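Local coordinates for protein beta-galactosidase (Bacillus circulans subsp. alkalophilus, PDB 3TTY) that hydrolyses terminal beta-D-galactosyl residues of beta-galactosides as a zinc-containing glycoside hydrolase with a TIM-barrel catalytic domain, at residues A[84-98]-A[108-121]. Sequence-based numbering, arbitrary orientation.
With ZN (zinc ion), chain G; GLA (alpha-D-galactopyranose), chain H.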
ATOM      1  N   ALA A  84     -27.235  -2.191  13.177  1.00 13.54           N
ATOM      2  CA  ALA A  84     -26.495  -3.446  13.147  1.00 18.29           C
ATOM      3  C   ALA A  84     -27.482  -4.589  13.305  1.00 19.50           C
ATOM      4  O   ALA A  84     -28.181  -4.662  14.318  1.00 15.28           O
ATOM      5  CB  ALA A  84     -25.444  -3.496  14.258  1.00 18.17           C
ATOM      6  N   HIS A  85     -27.547  -5.463  12.298  1.00 13.40           N
ATOM      7  CA  HIS A  85     -28.504  -6.556  12.301  1.00 14.28           C
ATOM      8  C   HIS A  85     -28.022  -7.714  13.178  1.00 12.94           C
ATOM      9  O   HIS A  85     -26.863  -7.764  13.539  1.00 15.95           O
ATOM     10  CB  HIS A  85     -28.810  -7.011  10.862  1.00 14.72           C
ATOM     11  CG  HIS A  85     -27.606  -7.445  10.083  1.00 13.82           C
ATOM     12  ND1 HIS A  85     -27.150  -6.765   8.976  1.00 13.49           N
ATOM     13  CD2 HIS A  85     -26.770  -8.502  10.244  1.00 18.69           C
ATOM     14  CE1 HIS A  85     -26.082  -7.376   8.492  1.00 14.29           C
ATOM     15  NE2 HIS A  85     -25.831  -8.434   9.245  1.00 12.38           N
ATOM     16  N   PRO A  86     -28.929  -8.621  13.560  1.00 14.24           N
ATOM     17  CA  PRO A  86     -28.565  -9.773  14.399  1.00 14.50           C
ATOM     18  C   PRO A  86     -27.774 -10.857  13.663  1.00 15.94           C
ATOM     19  O   PRO A  86     -27.974 -11.086  12.472  1.00 15.63           O
ATOM     20  CB  PRO A  86     -29.921 -10.330  14.840  1.00 16.61           C
ATOM     21  CG  PRO A  86     -30.857  -9.170  14.752  1.00 16.64           C
ATOM     22  CD  PRO A  86     -30.387  -8.408  13.523  1.00 15.02           C
ATOM     23  N   ALA A  87     -26.890 -11.536  14.384  1.00 14.14           N
ATOM     24  CA  ALA A  87     -26.121 -12.634  13.806  1.00 13.84           C
ATOM     25  C   ALA A  87     -27.026 -13.705  13.192  1.00 15.82           C
ATOM     26  O   ALA A  87     -26.679 -14.285  12.161  1.00 14.07           O
ATOM     27  CB  ALA A  87     -25.188 -13.246  14.847  1.00 12.02           C
ATOM     28  N   TRP A  88     -28.179 -13.971  13.810  1.00 15.65           N
ATOM     29  CA  TRP A  88     -29.102 -14.984  13.267  1.00 13.68           C
ATOM     30  C   TRP A  88     -29.710 -14.532  11.946  1.00 14.10           C
ATOM     31  O   TRP A  88     -30.056 -15.348  11.092  1.00 16.12           O
ATOM     32  CB  TRP A  88     -30.215 -15.352  14.259  1.00 13.14           C
ATOM     33  CG  TRP A  88     -31.207 -14.246  14.554  1.00 16.41           C
ATOM     34  CD1 TRP A  88     -31.239 -13.455  15.668  1.00 16.39           C
ATOM     35  CD2 TRP A  88     -32.322 -13.832  13.740  1.00 16.73           C
ATOM     36  NE1 TRP A  88     -32.286 -12.566  15.589  1.00 18.33           N
ATOM     37  CE2 TRP A  88     -32.969 -12.781  14.422  1.00 18.47           C
ATOM     38  CE3 TRP A  88     -32.836 -14.252  12.509  1.00 16.28           C
ATOM     39  CZ2 TRP A  88     -34.103 -12.144  13.910  1.00 18.31           C
ATOM     40  CZ3 TRP A  88     -33.959 -13.608  11.997  1.00 15.26           C
ATOM     41  CH2 TRP A  88     -34.577 -12.569  12.697  1.00 21.29           C
ATOM     42  N   MET A  89     -29.837 -13.230  11.768  1.00 12.64           N
ATOM     43  CA  MET A  89     -30.449 -12.727  10.553  1.00 14.52           C
ATOM     44  C   MET A  89     -29.436 -12.855   9.417  1.00 15.10           C
ATOM     45  O   MET A  89     -29.771 -13.268   8.299  1.00 13.51           O
ATOM     46  CB  MET A  89     -30.912 -11.274  10.740  1.00 14.99           C
ATOM     47  CG  MET A  89     -31.639 -10.699   9.526  1.00 13.85           C
ATOM     48  SD  MET A  89     -32.258  -9.062   9.844  1.00 15.03           S
ATOM     49  CE  MET A  89     -33.537  -9.414  11.027  1.00 14.57           C
ATOM     50  N   ALA A  90     -28.181 -12.539   9.725  1.00 14.76           N
ATOM     51  CA  ALA A  90     -27.113 -12.699   8.751  1.00 14.18           C
ATOM     52  C   ALA A  90     -26.956 -14.178   8.407  1.00 18.21           C
ATOM     53  O   ALA A  90     -26.720 -14.522   7.254  1.00 18.50           O
ATOM     54  CB  ALA A  90     -25.817 -12.138   9.276  1.00 12.97           C
ATOM     55  N   LYS A  91     -27.118 -15.049   9.400  1.00 14.27           N
ATOM     56  CA  LYS A  91     -26.971 -16.474   9.169  1.00 16.23           C
ATOM     57  C   LYS A  91     -28.139 -17.050   8.357  1.00 19.00           C
ATOM     58  O   LYS A  91     -27.932 -17.747   7.372  1.00 20.73           O
ATOM     59  CB  LYS A  91     -26.848 -17.219  10.502  1.00 15.38           C
ATOM     60  CG  LYS A  91     -26.471 -18.673  10.333  1.00 17.66           C
ATOM     61  CD  LYS A  91     -27.658 -19.587  10.590  1.00 28.08           C
ATOM     62  CE  LYS A  91     -27.321 -21.048  10.263  1.00 30.35           C
ATOM     63  NZ  LYS A  91     -28.448 -21.972  10.588  1.00 23.39           N
ATOM     64  N   LYS A  92     -29.363 -16.773   8.793  1.00 14.71           N
ATOM     65  CA  LYS A  92     -30.540 -17.298   8.121  1.00 14.38           C
ATOM     66  C   LYS A  92     -30.865 -16.560   6.823  1.00 17.82           C
ATOM     67  O   LYS A  92     -31.366 -17.174   5.881  1.00 17.10           O
ATOM     68  CB  LYS A  92     -31.748 -17.244   9.050  1.00 14.73           C
ATOM     69  CG  LYS A  92     -31.649 -18.152  10.259  1.00 14.55           C
ATOM     70  CD  LYS A  92     -32.644 -17.725  11.339  1.00 16.57           C
ATOM     71  CE  LYS A  92     -32.967 -18.863  12.295  1.00 17.83           C
ATOM     72  NZ  LYS A  92     -31.766 -19.525  12.892  1.00 15.96           N
ATOM     73  N   TYR A  93     -30.595 -15.254   6.770  1.00 15.66           N
ATOM     74  CA  TYR A  93     -30.985 -14.448   5.600  1.00 16.78           C
ATOM     75  C   TYR A  93     -29.807 -13.653   5.040  1.00 14.92           C
ATOM     76  O   TYR A  93     -29.725 -12.427   5.207  1.00 13.50           O
ATOM     77  CB  TYR A  93     -32.178 -13.526   5.925  1.00 14.66           C
ATOM     78  CG  TYR A  93     -33.383 -14.288   6.441  1.00 16.07           C
ATOM     79  CD1 TYR A  93     -34.340 -14.804   5.569  1.00 19.39           C
ATOM     80  CD2 TYR A  93     -33.548 -14.515   7.803  1.00 14.63           C
ATOM     81  CE1 TYR A  93     -35.431 -15.522   6.046  1.00 16.46           C
ATOM     82  CE2 TYR A  93     -34.622 -15.223   8.286  1.00 15.05           C
ATOM     83  CZ  TYR A  93     -35.559 -15.726   7.415  1.00 14.59           C
ATOM     84  OH  TYR A  93     -36.619 -16.424   7.925  1.00 14.89           O
ATOM     85  N   PRO A  94     -28.895 -14.355   4.356  1.00 11.63           N
ATOM     86  CA  PRO A  94     -27.672 -13.759   3.813  1.00 14.66           C
ATOM     87  C   PRO A  94     -27.932 -12.578   2.856  1.00 16.03           C
ATOM     88  O   PRO A  94     -27.001 -11.803   2.627  1.00 17.64           O
ATOM     89  CB  PRO A  94     -26.982 -14.927   3.072  1.00 15.83           C
ATOM     90  CG  PRO A  94     -27.664 -16.157   3.507  1.00 19.32           C
ATOM     91  CD  PRO A  94     -29.063 -15.759   3.950  1.00 17.02           C
ATOM     92  N   ASP A  95     -29.150 -12.422   2.324  1.00 16.50           N
ATOM     93  CA  ASP A  95     -29.459 -11.257   1.470  1.00 15.84           C
ATOM     94  C   ASP A  95     -29.287  -9.959   2.256  1.00 13.17           C
ATOM     95  O   ASP A  95     -29.242  -8.869   1.710  1.00 15.36           O
ATOM     96  CB  ASP A  95     -30.886 -11.340   0.888  1.00 17.99           C
ATOM     97  CG  ASP A  95     -31.966 -11.131   1.942  1.00 19.45           C
ATOM     98  OD1 ASP A  95     -32.381 -12.122   2.576  1.00 17.50           O
ATOM     99  OD2 ASP A  95     -32.397  -9.976   2.136  1.00 19.62           O
ATOM    100  N   VAL A  96     -29.170 -10.091   3.560  1.00 16.39           N
ATOM    101  CA  VAL A  96     -28.980  -8.940   4.424  1.00 15.21           C
ATOM    102  C   VAL A  96     -27.532  -8.438   4.355  1.00 13.69           C
ATOM    103  O   VAL A  96     -27.244  -7.279   4.643  1.00 12.53           O
ATOM    104  CB  VAL A  96     -29.420  -9.315   5.848  1.00 18.23           C
ATOM    105  CG1 VAL A  96     -28.293  -9.136   6.857  1.00 15.09           C
ATOM    106  CG2 VAL A  96     -30.690  -8.563   6.214  1.00 17.91           C
ATOM    107  N   LEU A  97     -26.635  -9.303   3.890  1.00 14.10           N
ATOM    108  CA  LEU A  97     -25.206  -9.017   3.900  1.00 14.90           C
ATOM    109  C   LEU A  97     -24.722  -8.393   2.589  1.00 18.51           C
ATOM    110  O   LEU A  97     -25.189  -8.751   1.496  1.00 15.62           O
ATOM    111  CB  LEU A  97     -24.431 -10.299   4.173  1.00 14.02           C
ATOM    112  CG  LEU A  97     -24.647 -10.982   5.524  1.00 15.23           C
ATOM    113  CD1 LEU A  97     -24.107 -12.406   5.482  1.00 13.96           C
ATOM    114  CD2 LEU A  97     -24.010 -10.193   6.672  1.00 12.60           C
ATOM    115  N   ARG A  98     -23.761  -7.481   2.698  1.00 16.50           N
ATOM    116  CA  ARG A  98     -23.257  -6.774   1.525  1.00 14.63           C
ATOM    117  C   ARG A  98     -22.229  -7.583   0.735  1.00 17.62           C
ATOM    118  O   ARG A  98     -21.663  -8.561   1.235  1.00 15.10           O
ATOM    119  CB  ARG A  98     -22.663  -5.420   1.921  1.00 18.35           C
ATOM    120  CG  ARG A  98     -23.712  -4.397   2.288  1.00 14.02           C
ATOM    121  CD  ARG A  98     -23.116  -3.065   2.643  1.00 14.45           C
ATOM    122  NE  ARG A  98     -24.153  -2.156   3.129  1.00 16.24           N
ATOM    123  CZ  ARG A  98     -23.909  -0.956   3.653  1.00 19.63           C
ATOM    124  NH1 ARG A  98     -22.659  -0.508   3.769  1.00 16.20           N
ATOM    125  NH2 ARG A  98     -24.913  -0.210   4.083  1.00 17.52           N
ATOM    126  N   PHE A 108     -21.213 -12.381   8.686  1.00 14.36           N
ATOM    127  CA  PHE A 108     -21.619 -11.569   9.838  1.00 13.76           C
ATOM    128  C   PHE A 108     -20.446 -10.897  10.514  1.00 15.67           C
ATOM    129  O   PHE A 108     -19.437 -11.548  10.808  1.00 17.87           O
ATOM    130  CB  PHE A 108     -22.370 -12.381  10.899  1.00 13.16           C
ATOM    131  CG  PHE A 108     -22.711 -11.576  12.125  1.00 14.16           C
ATOM    132  CD1 PHE A 108     -23.700 -10.594  12.073  1.00 12.83           C
ATOM    133  CD2 PHE A 108     -22.039 -11.780  13.318  1.00 11.75           C
ATOM    134  CE1 PHE A 108     -24.006  -9.840  13.189  1.00 15.60           C
ATOM    135  CE2 PHE A 108     -22.338 -11.032  14.438  1.00 12.00           C
ATOM    136  CZ  PHE A 108     -23.322 -10.063  14.378  1.00 17.05           C
ATOM    137  N   GLY A 109     -20.585  -9.601  10.784  1.00 13.22           N
ATOM    138  CA  GLY A 109     -19.577  -8.880  11.542  1.00 16.30           C
ATOM    139  C   GLY A 109     -19.723  -7.379  11.368  1.00 17.46           C
ATOM    140  O   GLY A 109     -20.430  -6.935  10.473  1.00 16.65           O
ATOM    141  N   GLY A 110     -19.067  -6.604  12.227  1.00 18.00           N
ATOM    142  CA  GLY A 110     -19.114  -5.149  12.144  1.00 17.01           C
ATOM    143  C   GLY A 110     -20.508  -4.575  12.361  1.00 18.89           C
ATOM    144  O   GLY A 110     -21.289  -5.086  13.172  1.00 19.95           O
ATOM    145  N   ARG A 111     -20.817  -3.509  11.632  1.00 13.84           N
ATOM    146  CA  ARG A 111     -22.092  -2.816  11.760  1.00 17.25           C
ATOM    147  C   ARG A 111     -22.290  -1.918  10.534  1.00 18.04           C
ATOM    148  O   ARG A 111     -21.412  -1.861   9.666  1.00 14.91           O
ATOM    149  CB  ARG A 111     -22.074  -1.965  13.027  1.00 19.45           C
ATOM    150  CG  ARG A 111     -20.924  -0.971  13.044  1.00 17.28           C
ATOM    151  CD  ARG A 111     -21.132   0.125  14.079  1.00 21.41           C
ATOM    152  NE  ARG A 111     -20.083   1.141  13.996  1.00 20.33           N
ATOM    153  CZ  ARG A 111     -19.942   2.150  14.851  1.00 18.96           C
ATOM    154  NH1 ARG A 111     -20.792   2.297  15.862  1.00 16.66           N
ATOM    155  NH2 ARG A 111     -18.959   3.025  14.683  1.00 16.19           N
ATOM    156  N   HIS A 112     -23.426  -1.215  10.471  1.00 17.96           N
ATOM    157  CA  HIS A 112     -23.696  -0.219   9.416  1.00 18.43           C
ATOM    158  C   HIS A 112     -23.556  -0.784   8.007  1.00 18.30           C
ATOM    159  O   HIS A 112     -23.249  -0.045   7.077  1.00 17.00           O
ATOM    160  CB  HIS A 112     -22.728   0.969   9.504  1.00 19.46           C
ATOM    161  CG  HIS A 112     -22.715   1.654  10.833  1.00 18.38           C
ATOM    162  ND1 HIS A 112     -21.695   2.497  11.214  1.00 20.96           N
ATOM    163  CD2 HIS A 112     -23.578   1.612  11.874  1.00 17.59           C
ATOM    164  CE1 HIS A 112     -21.937   2.958  12.427  1.00 18.18           C
ATOM    165  NE2 HIS A 112     -23.071   2.431  12.856  1.00 18.65           N
ATOM    166  N   ASN A 113     -23.775  -2.083   7.852  1.00 16.01           N
ATOM    167  CA  ASN A 113     -23.426  -2.744   6.608  1.00 15.53           C
ATOM    168  C   ASN A 113     -24.530  -3.688   6.091  1.00 16.82           C
ATOM    169  O   ASN A 113     -24.235  -4.701   5.458  1.00 17.62           O
ATOM    170  CB  ASN A 113     -22.086  -3.490   6.775  1.00 15.63           C
ATOM    171  CG  ASN A 113     -22.104  -4.465   7.958  1.00 20.79           C
ATOM    172  OD1 ASN A 113     -23.169  -4.740   8.528  1.00 15.01           O
ATOM    173  ND2 ASN A 113     -20.930  -5.000   8.323  1.00 14.65           N
ATOM    174  N   SER A 114     -25.795  -3.368   6.361  1.00 16.90           N
ATOM    175  CA  SER A 114     -26.891  -4.139   5.773  1.00 15.93           C
ATOM    176  C   SER A 114     -27.124  -3.707   4.322  1.00 17.38           C
ATOM    177  O   SER A 114     -27.048  -2.528   4.002  1.00 17.17           O
ATOM    178  CB  SER A 114     -28.182  -3.982   6.581  1.00 18.80           C
ATOM    179  OG  SER A 114     -28.052  -4.540   7.884  1.00 19.68           O
ATOM    180  N   CYS A 115     -27.387  -4.653   3.429  1.00 18.92           N
ATOM    181  CA  CYS A 115     -27.651  -4.258   2.051  1.00 15.85           C
ATOM    182  C   CYS A 115     -28.924  -3.421   2.028  1.00 17.13           C
ATOM    183  O   CYS A 115     -29.973  -3.875   2.482  1.00 15.57           O
ATOM    184  CB  CYS A 115     -27.782  -5.473   1.128  1.00 18.14           C
ATOM    185  SG  CYS A 115     -28.618  -5.076  -0.425  1.00 16.05           S
ATOM    186  N   PRO A 116     -28.835  -2.189   1.506  1.00 17.71           N
ATOM    187  CA  PRO A 116     -29.975  -1.267   1.532  1.00 17.43           C
ATOM    188  C   PRO A 116     -31.059  -1.700   0.548  1.00 16.54           C
ATOM    189  O   PRO A 116     -32.163  -1.177   0.580  1.00 20.89           O
ATOM    190  CB  PRO A 116     -29.356   0.060   1.094  1.00 15.19           C
ATOM    191  CG  PRO A 116     -28.239  -0.344   0.209  1.00 19.57           C
ATOM    192  CD  PRO A 116     -27.684  -1.621   0.783  1.00 16.29           C
ATOM    193  N   ASN A 117     -30.746  -2.654  -0.315  1.00 16.30           N
ATOM    194  CA  ASN A 117     -31.735  -3.173  -1.240  1.00 20.19           C
ATOM    195  C   ASN A 117     -32.192  -4.570  -0.859  1.00 17.86           C
ATOM    196  O   ASN A 117     -32.689  -5.316  -1.694  1.00 19.74           O
ATOM    197  CB  ASN A 117     -31.209  -3.136  -2.675  1.00 18.19           C
ATOM    198  CG  ASN A 117     -31.308  -1.755  -3.277  1.00 20.72           C
ATOM    199  OD1 ASN A 117     -32.395  -1.174  -3.328  1.00 21.36           O
ATOM    200  ND2 ASN A 117     -30.174  -1.196  -3.693  1.00 15.38           N
ATOM    201  N   SER A 118     -32.035  -4.902   0.420  1.00 19.80           N
ATOM    202  CA  SER A 118     -32.347  -6.236   0.926  1.00 14.41           C
ATOM    203  C   SER A 118     -33.804  -6.381   1.368  1.00 17.15           C
ATOM    204  O   SER A 118     -34.291  -5.624   2.201  1.00 17.50           O
ATOM    205  CB  SER A 118     -31.407  -6.585   2.079  1.00 14.72           C
ATOM    206  OG  SER A 118     -31.931  -7.630   2.875  1.00 14.08           O
ATOM    207  N   PRO A 119     -34.510  -7.375   0.811  1.00 18.96           N
ATOM    208  CA  PRO A 119     -35.907  -7.563   1.210  1.00 17.99           C
ATOM    209  C   PRO A 119     -36.022  -7.951   2.686  1.00 16.26           C
ATOM    210  O   PRO A 119     -36.960  -7.546   3.376  1.00 17.24           O
ATOM    211  CB  PRO A 119     -36.389  -8.719   0.312  1.00 17.08           C
ATOM    212  CG  PRO A 119     -35.376  -8.825  -0.783  1.00 24.46           C
ATOM    213  CD  PRO A 119     -34.079  -8.335  -0.223  1.00 18.91           C
ATOM    214  N   THR A 120     -35.082  -8.741   3.175  1.00 15.50           N
ATOM    215  CA  THR A 120     -35.129  -9.140   4.575  1.00 16.13           C
ATOM    216  C   THR A 120     -34.907  -7.955   5.503  1.00 15.38           C
ATOM    217  O   THR A 120     -35.696  -7.712   6.409  1.00 17.80           O
ATOM    218  CB  THR A 120     -34.133 -10.244   4.882  1.00 16.00           C
ATOM    219  OG1 THR A 120     -34.532 -11.416   4.170  1.00 16.22           O
ATOM    220  CG2 THR A 120     -34.099 -10.526   6.383  1.00 11.89           C
ATOM    221  N   TYR A 121     -33.850  -7.199   5.248  1.00 15.69           N
ATOM    222  CA  TYR A 121     -33.539  -6.030   6.058  1.00 15.33           C
ATOM    223  C   TYR A 121     -34.684  -5.009   6.079  1.00 17.56           C
ATOM    224  O   TYR A 121     -35.033  -4.473   7.129  1.00 16.26           O
ATOM    225  CB  TYR A 121     -32.260  -5.369   5.556  1.00 11.29           C
ATOM    226  CG  TYR A 121     -31.927  -4.094   6.288  1.00 14.19           C
ATOM    227  CD1 TYR A 121     -31.462  -4.123   7.587  1.00 13.70           C
ATOM    228  CD2 TYR A 121     -32.075  -2.860   5.674  1.00 16.96           C
ATOM    229  CE1 TYR A 121     -31.150  -2.966   8.259  1.00 20.13           C
ATOM    230  CE2 TYR A 121     -31.776  -1.689   6.347  1.00 21.20           C
ATOM    231  CZ  TYR A 121     -31.319  -1.750   7.638  1.00 19.29           C
ATOM    232  OH  TYR A 121     -31.019  -0.594   8.317  1.00 22.36           O
TER
HETATM  233 ZN    ZN G 676     -26.818  -4.773  -2.054  1.00 17.89          ZN
HETATM  234  C1  GLA H 677     -19.613   7.082  15.454  1.00 24.02           C
HETATM  235  C2  GLA H 677     -20.746   6.119  15.888  1.00 19.21           C
HETATM  236  C3  GLA H 677     -20.737   5.821  17.397  1.00 19.40           C
HETATM  237  C4  GLA H 677     -19.313   5.456  17.788  1.00 19.50           C
HETATM  238  C5  GLA H 677     -18.359   6.569  17.341  1.00 21.87           C
HETATM  239  C6  GLA H 677     -16.944   6.214  17.815  1.00 18.83           C
HETATM  240  O1  GLA H 677     -19.767   8.450  15.873  1.00 25.40           O
HETATM  241  O2  GLA H 677     -22.011   6.654  15.532  1.00 19.74           O
HETATM  242  O3  GLA H 677     -21.599   4.719  17.733  1.00 16.09           O
HETATM  243  O4  GLA H 677     -19.000   4.256  17.094  1.00 18.67           O
HETATM  244  O5  GLA H 677     -18.346   6.629  15.911  1.00 21.74           O
HETATM  245  O6  GLA H 677     -16.104   7.375  17.769  1.00 19.98           O
HETATM  246  O   HOH W   1     -24.912  -4.959  10.571  1.00 19.44           O
HETATM  247  O   HOH W   2     -22.553  -6.702   5.359  1.00 15.05           O
HETATM  248  O   HOH W   3     -25.335   1.590   6.632  1.00 22.33           O
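D95 receives the N-terminus of helix 119-135 on its carboxylate. OD1 takes the T120 hydroxyl through its syn lone pair (OG1 to OD1, 2.8 Å). OD2 is gripped twice, by T120 N on the syn side and by S118 OG on the anti side, somewhat out of the carboxylate plane. S118 is itself the N-cap: with its hydroxyl anti to its own N (chi1 160°), OG meets D95 and also accepts from Y121 N at 3.1 Å. Replacing D95 by an alanine would probably leave the T120 hydroxyl, the S118 hydroxyl and T120 N without the carboxylate they bond to, freeing the helix start to shift. Crossing at about a right angle, T120 CG2 rests on Y93 CB; V96 CG2 likewise meets Y121 CB at 3.6 Å. H85 points its ring edge at S114, ND1 to OG 2.6 Å and nearly straight, while V96 CG1 covers one ring face. F108 lies with a face under A87, whose CB stands 3.6 Å from the ring centroid in a CH-pi contact; H189 of a second subunit also meets this ring. R98, extended from CG to NE, lays its guanidinium face over N113 CA and gives NH2 to S114 O at 3.2 Å, with a weak bond from NE to the same oxygen; NH1 turns to G152 O. The segment 108-121 thus links two sites beyond the barrel strand 75-79: R111 NH2 binds galactose O4 (2.7 Å), and C115 SG joins C155, C157 and C160 on zinc. Most of the contact is buried, and the partly exposed D95 closes it with three bonds to the helix start, where its negative charge probably also complements the helix dipole.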